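Local coordinates for hepatocyte growth factor-regulated tyrosine kinase substrate (Drosophila melanogaster, PDB 1DVP), which acts in endosome membrane invagination and multivesicular body formation, binding ubiquitin and phosphatidylinositol and promoting degradation of active receptor tyrosine kinases, at residues A[4-9]-A[41-46]; A[76-81]-A[121-126]; A[80-85]-A[111-116]. All coordinates share one frame; numbering follows the deposited sequence.

Contact 1. Residues A[4-9]-A[41-46]; sequences SSFCKN and KNAFAA
The helical turn that brings F6 up against A43 and A46 is closed by a backbone bond of 3.0 Å from N9 N to S5 O. S4 sits at its N-cap, and the hydroxyl OG accepts from C7 N at 3.2 Å; with an N-H...O angle of 164° the bond is nearly straight, so one of the amides at the helix start is satisfied by a side chain. From this capped turn F6 alone reaches across in any depth. Its CG stands anti to the backbone N (chi1 165°), which sends the ring outward from helix 5-14 to helix 40-51. A46 CB meets the ring at its edge, near the ring plane, 3.6 Å from F6 CE2. A43 approaches more obliquely: F6 CZ lies 3.6 Å from A43 CA and 3.8 Å from A43 CB. The two alanines, one turn apart, offer only methyls and backbone, and the phenyl fills in between the short segments 5-9 and 41-46, whose axes come within 11.2 Å. I29, E32 and V38 also touch the ring, and the E32 carboxylate hydrogen-bonds S5 OG and N9 ND2, joining the turn to helix 23-34. No polar bond joins the two segments themselves. Segments 5-9 and 41-46 run in roughly the same direction, their axes 30° apart, an arrangement that fits the all-helical superhelix of the VHS domain.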
# COMPACT_ATOMS: atom_id res chain seq x y z
N SER A 4 -1.43 -19.10 32.27
CA SER A 4 -0.84 -18.02 31.50
C SER A 4 -1.45 -17.96 30.10
O SER A 4 -1.75 -18.98 29.47
CB SER A 4 0.67 -18.18 31.39
OG SER A 4 1.03 -19.10 30.37
N SER A 5 -1.64 -16.73 29.64
CA SER A 5 -2.18 -16.45 28.32
C SER A 5 -1.36 -17.22 27.28
O SER A 5 -1.91 -17.79 26.36
CB SER A 5 -2.12 -14.93 28.07
OG SER A 5 -2.47 -14.61 26.74
N PHE A 6 -0.05 -17.21 27.44
CA PHE A 6 0.83 -17.94 26.54
C PHE A 6 0.39 -19.42 26.38
O PHE A 6 0.23 -19.91 25.27
CB PHE A 6 2.27 -17.89 27.04
CG PHE A 6 3.18 -18.89 26.38
CD1 PHE A 6 3.58 -18.74 25.06
CD2 PHE A 6 3.60 -20.03 27.08
CE1 PHE A 6 4.38 -19.69 24.45
CE2 PHE A 6 4.40 -21.00 26.47
CZ PHE A 6 4.79 -20.84 25.15
N CYS A 7 0.19 -20.12 27.51
CA CYS A 7 -0.20 -21.52 27.44
C CYS A 7 -1.54 -21.71 26.72
O CYS A 7 -1.70 -22.67 25.97
CB CYS A 7 -0.20 -22.15 28.85
SG CYS A 7 1.51 -22.65 29.34
N LYS A 8 -2.48 -20.80 26.89
CA LYS A 8 -3.74 -20.95 26.19
C LYS A 8 -3.53 -20.76 24.68
O LYS A 8 -4.17 -21.41 23.86
CB LYS A 8 -4.78 -19.94 26.71
CG LYS A 8 -6.06 -19.84 25.85
CD LYS A 8 -7.28 -20.50 26.53
CE LYS A 8 -8.44 -20.71 25.55
NZ LYS A 8 -8.70 -19.49 24.74
N ASN A 9 -2.63 -19.85 24.32
CA ASN A 9 -2.37 -19.63 22.91
C ASN A 9 -1.64 -20.84 22.32
O ASN A 9 -1.90 -21.23 21.20
CB ASN A 9 -1.56 -18.32 22.69
CG ASN A 9 -2.34 -17.05 23.06
OD1 ASN A 9 -3.53 -16.92 22.79
ND2 ASN A 9 -1.65 -16.10 23.69
N LYS A 41 13.04 -19.36 27.65
CA LYS A 41 13.20 -20.69 28.24
C LYS A 41 11.90 -21.37 28.53
O LYS A 41 11.70 -22.53 28.17
CB LYS A 41 14.00 -20.61 29.53
CG LYS A 41 14.69 -21.92 29.86
CD LYS A 41 15.92 -21.66 30.71
CE LYS A 41 15.52 -21.27 32.07
NZ LYS A 41 14.85 -22.43 32.69
N ASN A 42 11.00 -20.65 29.18
CA ASN A 42 9.70 -21.22 29.51
C ASN A 42 8.91 -21.53 28.22
O ASN A 42 8.23 -22.56 28.12
CB ASN A 42 8.93 -20.25 30.43
CG ASN A 42 9.44 -20.30 31.89
OD1 ASN A 42 9.15 -19.40 32.69
ND2 ASN A 42 10.19 -21.33 32.21
N ALA A 43 9.00 -20.64 27.23
CA ALA A 43 8.28 -20.87 25.98
C ALA A 43 8.80 -22.12 25.29
O ALA A 43 8.02 -22.96 24.85
CB ALA A 43 8.43 -19.71 25.07
N PHE A 44 10.12 -22.24 25.21
CA PHE A 44 10.70 -23.38 24.53
C PHE A 44 10.44 -24.72 25.20
O PHE A 44 10.35 -25.74 24.50
CB PHE A 44 12.21 -23.18 24.33
CG PHE A 44 12.83 -24.24 23.47
CD1 PHE A 44 12.20 -24.68 22.32
CD2 PHE A 44 14.09 -24.77 23.79
CE1 PHE A 44 12.79 -25.61 21.50
CE2 PHE A 44 14.69 -25.72 22.96
CZ PHE A 44 14.04 -26.14 21.81
N ALA A 45 10.32 -24.72 26.52
CA ALA A 45 10.06 -25.94 27.30
C ALA A 45 8.62 -26.36 27.07
O ALA A 45 8.31 -27.55 26.91
CB ALA A 45 10.32 -25.67 28.82
N ALA A 46 7.73 -25.39 27.07
CA ALA A 46 6.33 -25.69 26.82
C ALA A 46 6.23 -26.18 25.37
O ALA A 46 5.46 -27.10 25.06
CB ALA A 46 5.45 -24.43 27.05

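Contact 2. Residues A[76-81]-A[121-126]; sequences PVHEEV and DKYQAI
The phenol of Y123 points its hydroxyl end at helix 74-81, with E79 CG at its edge near the ring plane and H78 CB coming in obliquely. On one face of the same ring lies K122 CB, the neighbour in sequence, 3.4 Å above the plane and shifted toward the rim. F117 meets both aromatic groups: it packs edge-to-face with the H78 imidazole and nearly perpendicular to the Y123 ring. Y123 OH is 3.4 Å from E79 CG and 3.6 Å from H78 CB, so this oxygen rests on the aliphatic roots of two side chains, and no hydrogen bond crosses the contact. Although the CB of H78 faces Y123, the imidazole turns off, CG anti to the carbonyl carbon (chi1 -58°), and NE2 is hydrogen-bonded to V70 O in helix 56-72. That bond, with F117 packed against the imidazole, probably limits the ring's rotation. Farther out, the extended E79 chain runs at a slant to K122, whose bent chain brings CE to 3.9 Å from E79 OE1. The charges remain apart, with K122 NZ 5.0 Å from E79 OE1, so any attraction there is probably weak and shared with solvent. The contact packs the connection leading into helix 125-135 against helix 74-81, a buried tyrosine with the charged chains of E79 and K122 on the exposed side, within the all-helical superhelix of the VHS domain.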
# COMPACT_ATOMS: atom_id res chain seq x y z
N PRO A 76 17.20 -13.54 21.71
CA PRO A 76 16.78 -14.18 22.97
C PRO A 76 16.33 -15.65 22.76
O PRO A 76 16.60 -16.54 23.59
CB PRO A 76 15.65 -13.28 23.44
CG PRO A 76 16.07 -11.94 22.98
CD PRO A 76 16.57 -12.22 21.56
N VAL A 77 15.66 -15.90 21.64
CA VAL A 77 15.18 -17.23 21.32
C VAL A 77 16.29 -18.08 20.69
O VAL A 77 16.43 -19.25 21.00
CB VAL A 77 13.92 -17.14 20.38
CG1 VAL A 77 13.64 -18.47 19.70
CG2 VAL A 77 12.72 -16.70 21.20
N HIS A 78 17.08 -17.48 19.81
CA HIS A 78 18.16 -18.20 19.14
C HIS A 78 19.15 -18.80 20.13
O HIS A 78 19.61 -19.92 19.97
CB HIS A 78 18.89 -17.26 18.18
CG HIS A 78 17.98 -16.67 17.14
ND1 HIS A 78 18.36 -15.60 16.34
CD2 HIS A 78 16.73 -17.01 16.74
CE1 HIS A 78 17.38 -15.31 15.51
NE2 HIS A 78 16.39 -16.15 15.72
N GLU A 79 19.44 -18.06 21.18
CA GLU A 79 20.39 -18.53 22.17
C GLU A 79 19.80 -19.63 23.03
O GLU A 79 20.51 -20.56 23.42
CB GLU A 79 20.85 -17.36 23.02
CG GLU A 79 21.69 -16.40 22.20
CD GLU A 79 21.71 -15.00 22.77
OE1 GLU A 79 22.26 -14.11 22.07
OE2 GLU A 79 21.19 -14.77 23.89
N GLU A 80 18.51 -19.54 23.32
CA GLU A 80 17.84 -20.54 24.13
C GLU A 80 17.74 -21.83 23.35
O GLU A 80 17.94 -22.91 23.91
CB GLU A 80 16.41 -20.12 24.48
CG GLU A 80 15.57 -21.27 25.06
CD GLU A 80 15.95 -21.62 26.49
OE1 GLU A 80 15.76 -22.78 26.92
OE2 GLU A 80 16.44 -20.72 27.20
N VAL A 81 17.44 -21.70 22.07
CA VAL A 81 17.23 -22.83 21.18
C VAL A 81 18.43 -23.60 20.59
O VAL A 81 18.52 -24.83 20.74
CB VAL A 81 16.31 -22.41 20.01
CG1 VAL A 81 16.23 -23.51 18.99
CG2 VAL A 81 14.91 -22.05 20.54
N ASP A 121 28.50 -16.42 13.95
CA ASP A 121 29.49 -17.05 14.81
C ASP A 121 28.79 -17.90 15.87
O ASP A 121 29.01 -19.12 15.96
CB ASP A 121 30.37 -15.99 15.50
CG ASP A 121 31.78 -15.90 14.92
OD1 ASP A 121 32.38 -16.96 14.62
OD2 ASP A 121 32.31 -14.78 14.78
N LYS A 122 27.92 -17.26 16.65
CA LYS A 122 27.18 -17.95 17.72
C LYS A 122 26.56 -19.31 17.36
O LYS A 122 26.63 -20.25 18.16
CB LYS A 122 26.10 -17.02 18.29
CG LYS A 122 26.63 -15.95 19.26
CD LYS A 122 25.52 -15.16 19.97
CE LYS A 122 24.74 -14.24 19.02
NZ LYS A 122 25.55 -13.11 18.47
N TYR A 123 25.98 -19.45 16.17
CA TYR A 123 25.33 -20.71 15.81
C TYR A 123 26.07 -21.53 14.75
O TYR A 123 26.65 -20.96 13.80
CB TYR A 123 23.88 -20.41 15.41
CG TYR A 123 23.31 -19.34 16.31
CD1 TYR A 123 22.95 -18.08 15.81
CD2 TYR A 123 23.27 -19.52 17.69
CE1 TYR A 123 22.60 -17.04 16.65
CE2 TYR A 123 22.92 -18.48 18.55
CZ TYR A 123 22.59 -17.24 18.02
OH TYR A 123 22.27 -16.20 18.86
N GLN A 124 26.07 -22.85 14.92
CA GLN A 124 26.74 -23.78 13.99
C GLN A 124 26.52 -25.26 14.38
O GLN A 124 26.72 -26.18 13.57
CB GLN A 124 28.24 -23.45 13.94
CG GLN A 124 29.17 -24.42 14.66
CD GLN A 124 29.83 -25.40 13.69
OE1 GLN A 124 30.74 -26.16 14.06
NE2 GLN A 124 29.38 -25.38 12.44
N ALA A 125 26.10 -25.48 15.63
CA ALA A 125 25.79 -26.81 16.14
C ALA A 125 24.69 -27.36 15.24
O ALA A 125 24.46 -28.57 15.18
CB ALA A 125 25.29 -26.72 17.57
N ILE A 126 24.01 -26.44 14.57
CA ILE A 126 22.94 -26.77 13.65
C ILE A 126 23.57 -27.30 12.37
O ILE A 126 23.19 -28.37 11.91
CB ILE A 126 22.08 -25.53 13.28
CG1 ILE A 126 22.16 -24.48 14.38
CG2 ILE A 126 20.62 -25.95 13.11
CD1 ILE A 126 21.57 -23.17 13.97

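Contact 3. Residues A[80-85]-A[111-116]; sequences EVFTKE and QTWAYA
F82 and W113 form a T-shaped aromatic pair inside the VHS helical superhelix, joining the bend between helices 74-81 and 84-96 to helix 100-116. The whole direct contact is this pair, and it is tight. The phenyl drives its edge at one face of the indole, with the planes 71° apart and 5.0 Å between the centroids of the phenyl and the five-membered ring. F82 CZ stands 3.6 Å above the indole plane, toward the rim of the ring system. In both residues CG lies anti to the carbonyl carbon (chi1 -56° for F82, -67° for W113), which sets it beside the residue's own backbone N; the two side chains cross at about a right angle. V81 CG1 lies over one face of the phenyl, near its rim, and V70 and I126 touch both F82 and W113. With an alanine at W113, the edge of F82 would probably lose the face it stands on, and a gap would open between it and L66, V70 and I126.

The other side of the bend is looser. F82 is the centre of an inverse gamma turn, closed by a weak bond from T83 N to V81 O. T83 then takes the N-cap of helix 84-96, its OG1 bonded to N86 N. Beyond it K84 and E85 lie exposed, well clear of helix 100-116, and pair with each other: K84 NZ is 3.4 Å from E85 OE2, a long salt bridge that solvent would be expected to weaken. Nothing polar crosses to helix 100-116. The tightest point of the buried side is carbon on carbon, F82 CE2 against W113 CE3 at 3.4 Å.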
# COMPACT_ATOMS: atom_id res chain seq x y z
N GLU A 80 18.51 -19.54 23.32
CA GLU A 80 17.84 -20.54 24.13
C GLU A 80 17.74 -21.83 23.35
O GLU A 80 17.94 -22.91 23.91
CB GLU A 80 16.41 -20.12 24.48
CG GLU A 80 15.57 -21.27 25.06
CD GLU A 80 15.95 -21.62 26.49
OE1 GLU A 80 15.76 -22.78 26.92
OE2 GLU A 80 16.44 -20.72 27.20
N VAL A 81 17.44 -21.70 22.07
CA VAL A 81 17.23 -22.83 21.18
C VAL A 81 18.43 -23.60 20.59
O VAL A 81 18.52 -24.83 20.74
CB VAL A 81 16.31 -22.41 20.01
CG1 VAL A 81 16.23 -23.51 18.99
CG2 VAL A 81 14.91 -22.05 20.54
N PHE A 82 19.33 -22.89 19.90
CA PHE A 82 20.45 -23.52 19.22
C PHE A 82 21.68 -23.80 20.08
O PHE A 82 22.72 -23.14 19.96
CB PHE A 82 20.84 -22.68 17.99
CG PHE A 82 19.69 -22.47 17.03
CD1 PHE A 82 19.25 -21.19 16.73
CD2 PHE A 82 19.03 -23.55 16.45
CE1 PHE A 82 18.16 -20.99 15.87
CE2 PHE A 82 17.94 -23.37 15.60
CZ PHE A 82 17.50 -22.10 15.30
N THR A 83 21.53 -24.76 20.97
CA THR A 83 22.62 -25.17 21.80
C THR A 83 22.96 -26.58 21.34
O THR A 83 22.23 -27.20 20.54
CB THR A 83 22.25 -25.23 23.30
OG1 THR A 83 21.20 -26.19 23.50
CG2 THR A 83 21.81 -23.88 23.80
N LYS A 84 24.06 -27.08 21.86
CA LYS A 84 24.55 -28.40 21.58
C LYS A 84 23.47 -29.44 21.88
O LYS A 84 23.05 -30.20 21.00
CB LYS A 84 25.78 -28.64 22.44
CG LYS A 84 25.75 -27.85 23.79
CD LYS A 84 24.63 -28.32 24.73
CE LYS A 84 24.60 -27.58 26.06
NZ LYS A 84 24.20 -26.13 25.96
N GLU A 85 23.00 -29.46 23.13
CA GLU A 85 22.01 -30.44 23.49
C GLU A 85 20.77 -30.33 22.62
O GLU A 85 20.39 -31.30 21.97
CB GLU A 85 21.68 -30.37 25.00
CG GLU A 85 21.43 -29.00 25.58
CD GLU A 85 21.44 -29.01 27.12
OE1 GLU A 85 20.93 -30.00 27.73
OE2 GLU A 85 21.94 -28.03 27.74
N GLN A 111 17.79 -27.76 8.27
CA GLN A 111 18.44 -27.27 7.05
C GLN A 111 18.16 -25.78 6.85
O GLN A 111 19.05 -25.00 6.49
CB GLN A 111 17.93 -28.08 5.84
CG GLN A 111 18.31 -27.51 4.50
CD GLN A 111 17.80 -28.35 3.33
OE1 GLN A 111 16.58 -28.47 3.10
NE2 GLN A 111 18.73 -28.97 2.60
N THR A 112 16.91 -25.38 7.08
CA THR A 112 16.57 -23.97 6.96
C THR A 112 17.45 -23.20 7.92
O THR A 112 18.04 -22.18 7.59
CB THR A 112 15.11 -23.69 7.36
OG1 THR A 112 14.24 -24.25 6.37
CG2 THR A 112 14.90 -22.13 7.48
N TRP A 113 17.52 -23.70 9.14
CA TRP A 113 18.31 -23.03 10.15
C TRP A 113 19.81 -23.06 9.85
O TRP A 113 20.54 -22.11 10.16
CB TRP A 113 17.98 -23.64 11.51
CG TRP A 113 16.54 -23.35 11.94
CD1 TRP A 113 15.79 -22.26 11.60
CD2 TRP A 113 15.75 -24.10 12.87
NE1 TRP A 113 14.59 -22.28 12.25
CE2 TRP A 113 14.53 -23.40 13.05
CE3 TRP A 113 15.95 -25.29 13.59
CZ2 TRP A 113 13.51 -23.85 13.91
CZ3 TRP A 113 14.92 -25.75 14.46
CH2 TRP A 113 13.73 -25.02 14.61
N ALA A 114 20.27 -24.16 9.24
CA ALA A 114 21.69 -24.26 8.90
C ALA A 114 22.02 -23.13 7.93
O ALA A 114 23.01 -22.43 8.12
CB ALA A 114 22.00 -25.63 8.28
N TYR A 115 21.20 -22.93 6.90
CA TYR A 115 21.47 -21.85 5.96
C TYR A 115 21.17 -20.45 6.50
O TYR A 115 21.86 -19.47 6.15
CB TYR A 115 20.73 -22.04 4.65
CG TYR A 115 21.34 -23.08 3.78
CD1 TYR A 115 21.04 -24.44 3.97
CD2 TYR A 115 22.27 -22.73 2.81
CE1 TYR A 115 21.67 -25.44 3.21
CE2 TYR A 115 22.91 -23.72 2.04
CZ TYR A 115 22.60 -25.08 2.25
OH TYR A 115 23.20 -26.05 1.49
N ALA A 116 20.14 -20.34 7.34
CA ALA A 116 19.79 -19.05 7.91
C ALA A 116 20.95 -18.48 8.74
O ALA A 116 21.35 -17.33 8.55
CB ALA A 116 18.51 -19.15 8.77

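All three contacts belong to the VHS domain, away from the zinc sites of the FYVE finger. Contact 3 is buried and purely aromatic; contacts 1 and 2 are partly buried, the first a phenyl against alanines and the second a tyrosine against aliphatic parts of H78 and E79. Charged groups approach each other across the segments only in contact 2, on its exposed side. Contacts 2 and 3 are only about 6 Å apart between centres and share E80 and V81 of helix 74-81. Their segments also touch: I126 CD1 lies 3.6 Å from F82 CD2. Contact 1 sits about 20 Å from both, centre to centre, yet E80 links it to them: K41 and F44 of helix 40-51 pack on this glutamate.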